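Local coordinates for protein putative rRNA methylase (Clostridium thermocellum ATCC 27405, PDB 3EEY) that binds S-adenosylmethionine and, as a putative rRNA methylase, probably uses it as the methyl donor for modifying ribosomal RNA, at residues 64-67 with 68-72; 147-150 with 151-155; 13-16 with 17-20; 159-162 with 163-166. All coordinates share one frame; numbering follows the deposited sequence.

Contact 1: residues 64-67 with 68-72; sequences TKKL and TDLNL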
# COMPACT_ATOMS: atom_id res chain seq x y z
N THR A 64 13.26 11.56 25.66
CA THR A 64 14.10 11.06 26.75
C THR A 64 13.22 10.57 27.90
O THR A 64 13.46 9.49 28.45
CB THR A 64 15.09 12.13 27.29
OG1 THR A 64 15.73 12.79 26.20
CG2 THR A 64 16.17 11.49 28.18
N LYS A 65 12.20 11.35 28.23
CA LYS A 65 11.27 11.03 29.30
C LYS A 65 10.47 9.76 28.99
O LYS A 65 10.37 8.87 29.83
CB LYS A 65 10.33 12.21 29.56
CG LYS A 65 9.38 12.01 30.74
CD LYS A 65 8.44 13.19 30.88
CE LYS A 65 7.25 12.85 31.77
NZ LYS A 65 7.65 12.57 33.18
N LYS A 66 9.94 9.69 27.77
CA LYS A 66 9.24 8.52 27.25
C LYS A 66 10.03 7.22 27.35
O LYS A 66 9.54 6.24 27.91
CB LYS A 66 8.87 8.76 25.78
CG LYS A 66 7.42 9.06 25.54
CD LYS A 66 6.70 7.81 25.07
CE LYS A 66 5.26 8.04 24.61
NZ LYS A 66 4.85 9.46 24.44
N LEU A 67 11.25 7.23 26.82
CA LEU A 67 12.09 6.04 26.76
C LEU A 67 12.59 5.57 28.13
O LEU A 67 12.73 4.38 28.34
CB LEU A 67 13.27 6.29 25.82
CG LEU A 67 12.96 6.45 24.33
CD1 LEU A 67 14.12 7.14 23.66
CD2 LEU A 67 12.67 5.11 23.67
N THR A 68 12.83 6.52 29.04
CA THR A 68 13.29 6.20 30.40
C THR A 68 12.14 5.57 31.20
O THR A 68 12.35 4.62 31.97
CB THR A 68 13.84 7.47 31.14
OG1 THR A 68 14.73 8.18 30.28
CG2 THR A 68 14.58 7.09 32.42
N ASP A 69 10.94 6.09 30.96
CA ASP A 69 9.70 5.58 31.54
C ASP A 69 9.40 4.14 31.14
O ASP A 69 8.81 3.40 31.92
CB ASP A 69 8.50 6.45 31.15
CG ASP A 69 8.40 7.74 31.96
OD1 ASP A 69 9.24 7.95 32.87
OD2 ASP A 69 7.48 8.54 31.69
N LEU A 70 9.81 3.75 29.94
CA LEU A 70 9.51 2.42 29.41
C LEU A 70 10.67 1.45 29.46
O LEU A 70 10.56 0.35 28.92
CB LEU A 70 9.02 2.51 27.97
CG LEU A 70 7.93 3.52 27.62
CD1 LEU A 70 7.74 3.58 26.12
CD2 LEU A 70 6.62 3.23 28.32
N ASN A 71 11.77 1.85 30.10
CA ASN A 71 12.95 1.02 30.23
C ASN A 71 13.60 0.75 28.86
O ASN A 71 14.02 -0.37 28.56
CB ASN A 71 12.60 -0.28 30.97
CG ASN A 71 13.78 -0.90 31.67
OD1 ASN A 71 14.67 -0.20 32.15
ND2 ASN A 71 13.80 -2.22 31.72
N LEU A 72 13.69 1.80 28.03
CA LEU A 72 14.18 1.69 26.65
C LEU A 72 15.26 2.69 26.22
O LEU A 72 15.68 2.68 25.07
CB LEU A 72 13.01 1.77 25.65
CG LEU A 72 11.94 0.67 25.64
CD1 LEU A 72 10.74 1.12 24.82
CD2 LEU A 72 12.48 -0.65 25.11
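The carbonyl of Thr64 is approached by two donors of Thr68, each tilted moderately out of its plane and to opposite sides: Thr68 N lies 3.1 Å from Thr64 O, and Thr68 OG1 lies 2.6 Å from the same oxygen. The hydroxyl gets there because OG1 stands beside its own backbone N (chi1 -47°), folding back along the helix, while the OG1 of Thr64 bonds Ile60 O one turn earlier. The carboxylate of Asp69 is met on a face, since Lys65 O stands over its carbon at 3.1 Å from Asp69 CG. Lys65 O itself accepts Asp69 N, and the ammonium of Lys65 stays near the carboxylate without closing a salt bridge, Lys65 NZ to Asp69 OD2 being 4.3 Å. Here helix 57-69 ends in a Schellman motif: Asn71, with positive phi, is the C-prime residue, Leu72 N reaches back to Leu67 O at 2.8 Å, and a weak bond joins Asn71 N to Thr68 O. The turn brings Leu72 across Leu67 at about a right angle, Leu67 CD2 lying 3.9 Å from Leu72 CB. Leu67 leans on Thr37 and Leu72 on Ala41 of helix 35-44, and Leu67 also touches Val76 of the strand that completes the beta-alpha-beta unit. Leu70 lays its branch point against a carbonyl, Leu70 CG 3.2 Å from Lys66 O.

Contact 2: residues 147-150 with 151-155; sequences FEEK and EKVLE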
# COMPACT_ATOMS: atom_id res chain seq x y z
N PHE A 147 1.26 22.45 1.45
CA PHE A 147 1.35 21.39 0.44
C PHE A 147 2.70 21.27 -0.27
O PHE A 147 2.93 20.33 -1.02
CB PHE A 147 0.28 21.61 -0.63
CG PHE A 147 -1.13 21.56 -0.11
CD1 PHE A 147 -1.81 20.35 -0.00
CD2 PHE A 147 -1.80 22.74 0.26
CE1 PHE A 147 -3.11 20.30 0.47
CE2 PHE A 147 -3.10 22.70 0.72
CZ PHE A 147 -3.76 21.47 0.83
N GLU A 148 3.58 22.24 -0.03
CA GLU A 148 4.84 22.39 -0.75
C GLU A 148 5.82 21.24 -0.50
O GLU A 148 6.52 20.80 -1.41
CB GLU A 148 5.46 23.74 -0.38
CG GLU A 148 6.77 24.12 -1.08
CD GLU A 148 7.66 25.02 -0.22
OE1 GLU A 148 7.29 25.35 0.93
OE2 GLU A 148 8.75 25.41 -0.70
N GLU A 149 5.87 20.77 0.75
CA GLU A 149 6.73 19.66 1.13
C GLU A 149 6.30 18.35 0.51
O GLU A 149 7.13 17.62 -0.03
CB GLU A 149 6.82 19.52 2.66
CG GLU A 149 7.72 18.37 3.08
CD GLU A 149 8.01 18.35 4.55
OE1 GLU A 149 7.07 18.55 5.36
OE2 GLU A 149 9.17 18.11 4.89
N LYS A 150 4.99 18.07 0.58
CA LYS A 150 4.40 16.90 -0.07
C LYS A 150 4.78 16.84 -1.55
O LYS A 150 5.31 15.83 -2.02
CB LYS A 150 2.87 16.88 0.09
CG LYS A 150 2.21 15.65 -0.55
CD LYS A 150 0.72 15.85 -0.81
CE LYS A 150 0.42 16.59 -2.10
NZ LYS A 150 -0.11 15.69 -3.17
N GLU A 151 4.53 17.95 -2.26
CA GLU A 151 4.76 18.05 -3.70
C GLU A 151 6.22 17.85 -4.08
O GLU A 151 6.52 17.08 -4.98
CB GLU A 151 4.23 19.39 -4.22
CG GLU A 151 2.72 19.52 -4.21
CD GLU A 151 2.06 18.78 -5.36
OE1 GLU A 151 2.07 19.31 -6.50
OE2 GLU A 151 1.53 17.67 -5.12
N LYS A 152 7.13 18.52 -3.37
CA LYS A 152 8.55 18.41 -3.68
C LYS A 152 9.16 17.06 -3.32
O LYS A 152 9.91 16.50 -4.13
CB LYS A 152 9.35 19.56 -3.05
CG LYS A 152 9.07 20.90 -3.69
CD LYS A 152 9.84 22.04 -3.04
CE LYS A 152 9.44 23.38 -3.66
NZ LYS A 152 10.06 24.53 -2.94
N VAL A 153 8.83 16.52 -2.14
CA VAL A 153 9.32 15.21 -1.70
C VAL A 153 8.90 14.11 -2.68
O VAL A 153 9.73 13.27 -3.08
CB VAL A 153 8.86 14.86 -0.25
CG1 VAL A 153 9.11 13.40 0.07
CG2 VAL A 153 9.59 15.72 0.77
N LEU A 154 7.63 14.12 -3.07
CA LEU A 154 7.11 13.17 -4.05
C LEU A 154 7.74 13.33 -5.44
O LEU A 154 8.03 12.33 -6.10
CB LEU A 154 5.58 13.25 -4.13
CG LEU A 154 4.78 12.67 -2.95
CD1 LEU A 154 3.29 12.98 -3.06
CD2 LEU A 154 4.99 11.17 -2.79
N GLU A 155 7.98 14.57 -5.86
CA GLU A 155 8.66 14.84 -7.13
C GLU A 155 10.10 14.34 -7.11
O GLU A 155 10.58 13.80 -8.11
CB GLU A 155 8.61 16.33 -7.48
CG GLU A 155 8.89 16.61 -8.95
CD GLU A 155 9.22 18.07 -9.23
OE1 GLU A 155 9.06 18.91 -8.32
OE2 GLU A 155 9.63 18.37 -10.37
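Glu151, Lys152, Val153 and Leu154 each give their backbone N-H to the oxygen four residues earlier, from Phe147 to Lys150, at 2.9 to 3.1 Å and close to straight, as at the start of a regular alpha helix. On the exposed side, Glu148 and Lys152 join in an i to i+4 salt bridge. Lys152, extended beyond CG, slants back toward the start of the helix and crosses the glutamate, so that its NZ ends 2.7 Å from Glu148 OE2 and meets the anti lone pair of that oxygen, the one turned away from OE1. The methylenes also touch, Lys152 CE lying 3.8 Å from Glu148 CG. Both chains also touch Pro115 at the start of helix 115-128.

Helix 148-157 belongs to the Rossmann-like methyltransferase fold and packs against the sheet, and Glu149, in its first turn, is buried. One carboxylate oxygen bonds the hydroxyl of Thr113 and the other that of Thr118. Glu149 CG lies 4.0 Å from Val153 CG2, the two side chains pointing the same way. On another flank Lys150 bends at chi3 (83°), which turns its end over toward the next residue: Lys150 NZ forms a salt bridge with Glu151 OE2 at 3.2 Å, its hydrogen bond weak, and a cation-pi contact with Tyr141. Lower on the same chain, Lys150 CG rests 3.8 Å from Leu154 CD1. Leu154 continues onto Val183 of strand 181-187 and onto Ile173 of the second subunit, while Glu151 CG lies against Phe147 O at 3.3 Å.

Contact 3: residues 13-16 with 17-20; sequences HDYI and KMFV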
# COMPACT_ATOMS: atom_id res chain seq x y z
N HIS A 13 4.11 1.40 10.71
CA HIS A 13 4.50 0.47 11.77
C HIS A 13 4.47 -0.99 11.31
O HIS A 13 5.37 -1.76 11.65
CB HIS A 13 3.60 0.66 12.98
CG HIS A 13 3.91 1.90 13.77
ND1 HIS A 13 4.10 1.88 15.13
CD2 HIS A 13 4.04 3.19 13.38
CE1 HIS A 13 4.35 3.11 15.55
NE2 HIS A 13 4.32 3.92 14.51
N ASP A 14 3.43 -1.36 10.56
CA ASP A 14 3.31 -2.70 9.98
C ASP A 14 4.44 -3.06 9.01
O ASP A 14 4.94 -4.18 9.04
CB ASP A 14 1.95 -2.88 9.28
CG ASP A 14 0.79 -3.06 10.25
OD1 ASP A 14 1.01 -3.09 11.48
OD2 ASP A 14 -0.35 -3.20 9.78
N TYR A 15 4.81 -2.09 8.17
CA TYR A 15 5.95 -2.24 7.26
C TYR A 15 7.28 -2.34 7.98
O TYR A 15 8.16 -3.08 7.54
CB TYR A 15 5.99 -1.08 6.25
CG TYR A 15 5.13 -1.31 5.03
CD1 TYR A 15 3.89 -0.69 4.90
CD2 TYR A 15 5.57 -2.14 3.99
CE1 TYR A 15 3.09 -0.90 3.78
CE2 TYR A 15 4.78 -2.35 2.86
CZ TYR A 15 3.54 -1.73 2.76
OH TYR A 15 2.75 -1.93 1.65
N ILE A 16 7.42 -1.61 9.08
CA ILE A 16 8.65 -1.63 9.88
C ILE A 16 8.80 -2.98 10.60
O ILE A 16 9.88 -3.56 10.60
CB ILE A 16 8.75 -0.40 10.85
CG1 ILE A 16 8.95 0.92 10.09
CG2 ILE A 16 9.87 -0.57 11.85
CD1 ILE A 16 10.23 1.04 9.25
N LYS A 17 7.70 -3.48 11.18
CA LYS A 17 7.66 -4.81 11.81
C LYS A 17 8.06 -5.95 10.87
O LYS A 17 8.70 -6.91 11.31
CB LYS A 17 6.26 -5.08 12.38
CG LYS A 17 6.02 -4.64 13.82
CD LYS A 17 4.57 -4.25 14.07
CE LYS A 17 3.56 -5.30 13.59
NZ LYS A 17 2.85 -5.99 14.71
N MET A 18 7.70 -5.85 9.59
CA MET A 18 8.09 -6.80 8.53
C MET A 18 9.59 -6.90 8.33
O MET A 18 10.12 -7.96 8.01
CB MET A 18 7.50 -6.39 7.17
CG MET A 18 6.07 -6.81 6.85
SD MET A 18 5.49 -6.01 5.32
CE MET A 18 6.30 -6.99 4.06
N PHE A 19 10.29 -5.79 8.51
CA PHE A 19 11.68 -5.67 8.10
C PHE A 19 12.67 -5.68 9.26
O PHE A 19 13.78 -6.17 9.12
CB PHE A 19 11.86 -4.39 7.29
CG PHE A 19 11.42 -4.49 5.86
CD1 PHE A 19 12.35 -4.70 4.86
CD2 PHE A 19 10.08 -4.37 5.51
CE1 PHE A 19 11.96 -4.79 3.53
CE2 PHE A 19 9.68 -4.47 4.19
CZ PHE A 19 10.62 -4.68 3.19
N VAL A 20 12.26 -5.13 10.40
CA VAL A 20 13.17 -4.97 11.53
C VAL A 20 13.14 -6.20 12.44
O VAL A 20 12.08 -6.61 12.91
CB VAL A 20 12.83 -3.69 12.34
CG1 VAL A 20 13.69 -3.56 13.59
CG2 VAL A 20 13.02 -2.48 11.47
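Tyr15 and Met18 make a Met-aromatic contact: the two side chains run side by side, and Met18 SD sits 4.9 Å from the centroid of the Tyr15 ring, 41° off its normal and so obliquely placed. Met18 CG stands anti to its carbonyl carbon (chi1 -84°), which carries the sulfur back beside that ring. The apolar pairing continues one residue on, where Ile16 CG2 meets Val20 CG2 at 3.7 Å.

Backbone bonds tie Lys17 N to His13 O and Met18 N to Asp14 O. At the last turn Ile16 O takes two donors: Val20 N at 2.9 Å, almost in line with the carbonyl, and Phe19 N at 3.1 Å, well above the carbonyl plane. The Phe19 ring turns an edge to the carbonyl four residues back, Phe19 CD2 lying 3.1 Å from Tyr15 O. Asp14 OD1 and Lys17 NZ stay 4.7 Å apart, too far for a salt bridge, so any attraction is probably modest; Asp14 OD2 is salt-bridged to Lys6.

His13 bonds Asp36, a residue that binds S-adenosylmethionine, and stacks on Phe39. Helix 8-19 packs beside helix 35-44, through Ile16 and Lys17, and on strands 94-101 and 133-139, through Ile16 among others, with Tyr15 reaching strand 181-187 and bonding Gln168.

Contact 4: residues 159-162 with 163-166; sequences GVDQ and KKFI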
# COMPACT_ATOMS: atom_id res chain seq x y z
N GLY A 159 11.88 10.25 -9.04
CA GLY A 159 13.12 10.18 -9.79
C GLY A 159 14.14 9.14 -9.34
O GLY A 159 15.15 8.94 -10.00
N VAL A 160 13.86 8.48 -8.22
CA VAL A 160 14.74 7.47 -7.64
C VAL A 160 14.86 6.24 -8.56
O VAL A 160 13.85 5.73 -9.05
CB VAL A 160 14.27 7.10 -6.20
CG1 VAL A 160 15.03 5.91 -5.64
CG2 VAL A 160 14.44 8.29 -5.26
N ASP A 161 16.09 5.80 -8.81
CA ASP A 161 16.39 4.67 -9.70
C ASP A 161 15.65 3.41 -9.28
O ASP A 161 15.90 2.88 -8.19
CB ASP A 161 17.91 4.41 -9.74
CG ASP A 161 18.33 3.42 -10.83
OD1 ASP A 161 17.49 2.95 -11.63
OD2 ASP A 161 19.54 3.10 -10.89
N GLN A 162 14.75 2.94 -10.15
CA GLN A 162 13.90 1.78 -9.87
C GLN A 162 14.65 0.46 -9.81
O GLN A 162 14.14 -0.52 -9.27
CB GLN A 162 12.74 1.69 -10.87
CG GLN A 162 13.14 1.43 -12.32
CD GLN A 162 11.94 1.31 -13.24
OE1 GLN A 162 11.65 2.22 -14.02
NE2 GLN A 162 11.24 0.19 -13.15
N LYS A 163 15.87 0.45 -10.36
CA LYS A 163 16.75 -0.72 -10.31
C LYS A 163 17.44 -0.84 -8.95
O LYS A 163 17.93 -1.91 -8.59
CB LYS A 163 17.80 -0.66 -11.43
CG LYS A 163 17.21 -0.61 -12.83
CD LYS A 163 17.88 -1.60 -13.76
CE LYS A 163 17.04 -1.94 -14.99
NZ LYS A 163 15.90 -1.00 -15.28
N LYS A 164 17.45 0.26 -8.20
CA LYS A 164 18.05 0.31 -6.87
C LYS A 164 17.01 0.36 -5.74
O LYS A 164 17.22 -0.22 -4.69
CB LYS A 164 19.02 1.50 -6.74
CG LYS A 164 20.08 1.61 -7.83
CD LYS A 164 21.02 0.41 -7.85
CE LYS A 164 22.00 0.50 -9.02
NZ LYS A 164 22.07 -0.78 -9.76
N PHE A 165 15.89 1.06 -5.97
CA PHE A 165 14.86 1.21 -4.94
C PHE A 165 13.45 1.00 -5.47
O PHE A 165 13.12 1.41 -6.58
CB PHE A 165 14.92 2.60 -4.27
CG PHE A 165 16.23 2.92 -3.60
CD1 PHE A 165 16.43 2.64 -2.25
CD2 PHE A 165 17.27 3.53 -4.31
CE1 PHE A 165 17.64 2.94 -1.63
CE2 PHE A 165 18.49 3.83 -3.70
CZ PHE A 165 18.67 3.54 -2.36
N ILE A 166 12.63 0.34 -4.66
CA ILE A 166 11.17 0.33 -4.84
C ILE A 166 10.60 1.52 -4.07
O ILE A 166 10.87 1.67 -2.89
CB ILE A 166 10.52 -0.97 -4.30
CG1 ILE A 166 11.13 -2.21 -4.97
CG2 ILE A 166 9.00 -0.96 -4.52
CD1 ILE A 166 10.63 -3.53 -4.40
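Val160 turns its CG1 toward Phe165 and touches the ring obliquely, 3.5 Å from Phe165 CD2 and 3.6 Å from Phe165 CB. Asp161 accepts through both its backbone and its side-chain oxygens. Its backbone O accepts Phe165 N at 2.9 Å, nearly along the C=O axis, and Lys164 N at 3.0 Å from above the carbonyl plane. Its side chain closes an Asx turn: Lys163 N lies 3.2 Å from Asp161 OD1, which it meets from above the carboxylate plane. With CG anti to the backbone N (chi1 -170°), the carboxylate swings over the start of the second segment, and its other oxygen rests on an aliphatic chain, Asp161 OD2 to Lys164 CG being 3.4 Å. The ammonium groups of Lys163 and Lys164 stay farther off, so attraction to this carboxylate would be at most long-range. Gln162 and Lys163, both helical in phi and psi, are the corner residues of a type I beta turn closed by Lys164 N on Asp161 O. A CA-H...O contact joins Gln162 CA to Phe165 O at 3.4 Å.

This reversal leads from helix 148-157 into strand 165-172, which pairs with strand 181-187 through Ile166 and Glu186. Val160 and Phe165 both touch Met126 of helix 115-128; Asn174 ND2 of the second subunit bonds Val160 O and Phe165 O, and Ala176 N of that subunit bonds the amide oxygen of Gln162.

How the contacts relate
Contact 1 is the surface case, a helix end at one side of the chain, with contacts 2 and 4 on the opposite side of its centre; contacts 2, 3 and 4 are partly buried, contact 3 lying nearest the chain's centre. Contacts 2 and 4 follow each other in the chain, one on helix 148-157 and the other on the turn into the next strand, and both have side chains on helix 115-128. Contacts 1 and 3 both lean on helix 35-44. Salt bridges across the segments appear in contact 2, whereas contact 3 relies on sulfur, ring and aliphatic packing. Contact 1 ends a helix in a Schellman motif, whereas contact 4 turns the chain into a strand, with an Asx turn and backbone bonds. Contacts 2, 3 and 4 reach the second subunit.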